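Long-range contact in trafficking protein particle complex subunit 3 (Naegleria fowleri, PDB 6AQ3), which probably serves, as a palmitoylated core subunit of the TRAPP tethering complex, in the vesicle traffic between endoplasmic reticulum and Golgi: residues Tyr35-Val39 with Leu141-Ile146. Residues are numbered along the deposited sequence; the frame is centred on the assembly and turned at random.
Sequences YGSLV and LYYSNI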
loop_
_atom_site.group_PDB
_atom_site.type_symbol
_atom_site.label_atom_id
_atom_site.label_comp_id
_atom_site.label_asym_id
_atom_site.label_seq_id
_atom_site.Cartn_x
_atom_site.Cartn_y
_atom_site.Cartn_z
ATOM N N TYR C 35 0.617 3.865 -0.118
ATOM C CA TYR C 35 1.345 4.412 -1.258
ATOM C C TYR C 35 1.575 5.905 -1.086
ATOM O O TYR C 35 2.680 6.403 -1.340
ATOM C CB TYR C 35 0.586 4.123 -2.563
ATOM C CG TYR C 35 1.311 4.613 -3.807
ATOM C CD1 TYR C 35 2.531 4.051 -4.180
ATOM C CD2 TYR C 35 0.789 5.622 -4.602
ATOM C CE1 TYR C 35 3.213 4.482 -5.295
ATOM C CE2 TYR C 35 1.469 6.065 -5.737
ATOM C CZ TYR C 35 2.688 5.479 -6.076
ATOM O OH TYR C 35 3.402 5.889 -7.187
ATOM N N GLY C 36 0.552 6.624 -0.598
ATOM C CA GLY C 36 0.702 8.055 -0.362
ATOM C C GLY C 36 1.802 8.392 0.626
ATOM O O GLY C 36 2.540 9.364 0.431
ATOM N N SER C 37 1.945 7.582 1.687
ATOM C CA SER C 37 3.055 7.783 2.617
ATOM C C SER C 37 4.402 7.571 1.925
ATOM O O SER C 37 5.399 8.200 2.294
ATOM C CB SER C 37 2.943 6.835 3.814
ATOM O OG SER C 37 1.667 6.893 4.418
ATOM N N LEU C 38 4.463 6.640 0.972
ATOM C CA LEU C 38 5.697 6.415 0.223
ATOM C C LEU C 38 6.050 7.635 -0.624
ATOM O O LEU C 38 7.177 8.137 -0.556
ATOM C CB LEU C 38 5.565 5.157 -0.644
ATOM C CG LEU C 38 6.664 4.896 -1.693
ATOM C CD1 LEU C 38 8.061 4.771 -1.061
ATOM C CD2 LEU C 38 6.340 3.648 -2.471
ATOM N N VAL C 39 5.097 8.130 -1.427
ATOM C CA VAL C 39 5.377 9.297 -2.272
ATOM C C VAL C 39 5.735 10.491 -1.407
ATOM O O VAL C 39 6.693 11.219 -1.693
ATOM C CB VAL C 39 4.181 9.617 -3.181
ATOM C CG1 VAL C 39 4.500 10.800 -4.080
ATOM C CG2 VAL C 39 3.755 8.393 -3.984
ATOM N N LEU C 141 5.806 15.792 -11.368
ATOM C CA LEU C 141 5.739 14.513 -10.674
ATOM C C LEU C 141 4.626 13.669 -11.274
ATOM O O LEU C 141 3.520 14.161 -11.533
ATOM C CB LEU C 141 5.448 14.739 -9.188
ATOM C CG LEU C 141 5.036 13.534 -8.352
ATOM C CD1 LEU C 141 6.257 12.678 -8.068
ATOM C CD2 LEU C 141 4.348 14.006 -7.055
ATOM N N TYR C 142 4.911 12.395 -11.504
ATOM C CA TYR C 142 3.861 11.455 -11.883
ATOM C C TYR C 142 3.560 10.608 -10.650
ATOM O O TYR C 142 4.124 9.522 -10.447
ATOM C CB TYR C 142 4.264 10.628 -13.095
ATOM C CG TYR C 142 4.150 11.406 -14.383
ATOM C CD1 TYR C 142 2.926 11.958 -14.776
ATOM C CD2 TYR C 142 5.257 11.566 -15.232
ATOM C CE1 TYR C 142 2.804 12.671 -15.976
ATOM C CE2 TYR C 142 5.149 12.283 -16.441
ATOM C CZ TYR C 142 3.916 12.830 -16.798
ATOM O OH TYR C 142 3.779 13.534 -17.968
ATOM N N TYR C 143 2.619 11.118 -9.853
ATOM C CA TYR C 143 2.296 10.561 -8.545
ATOM C C TYR C 143 2.094 9.048 -8.582
ATOM O O TYR C 143 2.527 8.342 -7.666
ATOM C CB TYR C 143 1.040 11.248 -8.014
ATOM C CG TYR C 143 0.705 10.879 -6.589
ATOM C CD1 TYR C 143 1.282 11.553 -5.516
ATOM C CD2 TYR C 143 -0.166 9.838 -6.322
ATOM C CE1 TYR C 143 0.968 11.209 -4.192
ATOM C CE2 TYR C 143 -0.470 9.490 -5.043
ATOM C CZ TYR C 143 0.096 10.170 -3.979
ATOM O OH TYR C 143 -0.226 9.779 -2.712
ATOM N N SER C 144 1.442 8.533 -9.629
ATOM C CA SER C 144 1.109 7.116 -9.756
ATOM C C SER C 144 2.067 6.339 -10.655
ATOM O O SER C 144 1.676 5.297 -11.194
ATOM C CB SER C 144 -0.301 6.950 -10.303
ATOM O OG SER C 144 -1.238 7.482 -9.414
ATOM N N ASN C 145 3.326 6.776 -10.772
ATOM C CA ASN C 145 4.231 6.172 -11.744
ATOM C C ASN C 145 4.489 4.699 -11.466
ATOM O O ASN C 145 4.862 3.958 -12.393
ATOM C CB ASN C 145 5.560 6.916 -11.778
ATOM C CG ASN C 145 6.111 7.037 -13.193
ATOM O OD1 ASN C 145 5.344 7.061 -14.154
ATOM N ND2 ASN C 145 7.436 7.151 -13.324
ATOM N N ILE C 146 4.252 4.248 -10.229
ATOM C CA ILE C 146 4.382 2.833 -9.901
ATOM C C ILE C 146 3.570 1.963 -10.862
ATOM O O ILE C 146 3.915 0.798 -11.092
ATOM C CB ILE C 146 3.977 2.603 -8.437
ATOM C CG1 ILE C 146 4.470 1.244 -7.957
ATOM C CG2 ILE C 146 2.460 2.666 -8.294
ATOM C CD1 ILE C 146 4.522 1.137 -6.448
HETATM O O HOH W 1 0.698 11.634 -0.630
#
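Y35 and Y143 both carry CG anti to the backbone N (chi1 -178° and -173°), and these torsions send the two phenols past each other in opposite directions, Y35 from helix 25-42 of the TRAPP fold and Y143 from the turn before helix 146-157. That turn is a type I beta turn from Y142 to N145, closed by N145 N on Y142 O. Where the phenols pass, the edge of Y35 faces the ring of Y143 in an offset edge-to-face pair, with planes at 86° and CE2 of Y35 4.0 Å from CE2 of Y143. The Y35 hydroxyl runs on past the ring and donates to the backbone O of Y143, a short bond of 2.6 Å, bent at the carbonyl and tilted a little from its plane. One tyrosine thus packs against the other's ring and hydrogen-bonds to its carbonyl, tying the turn to the helix. V39, one helical turn further along, lays CG2 over a face of the Y143 ring, 4.2 Å from its centroid, in a CH-pi contact, while its CG1 touches CE1 of the same ring. Along the CE1 side of the Y35 ring comes I146, whose CG2 lies 3.6 Å from CE1 of Y35; the I146 side chain also touches a bound palmitic acid, so the tyrosine packs one residue away from the lipid. Outside the two segments, N53 of helix 49-75 holds the turn through Y142 N and N145 ND2, and Y35 also packs on T34 of the second subunit. At the far end of its ring, the Y143 hydroxyl comes 3.1 Å from G36 CA, and a water in the ring plane donates to both Y143 OH, at 2.9 Å, and G36 O.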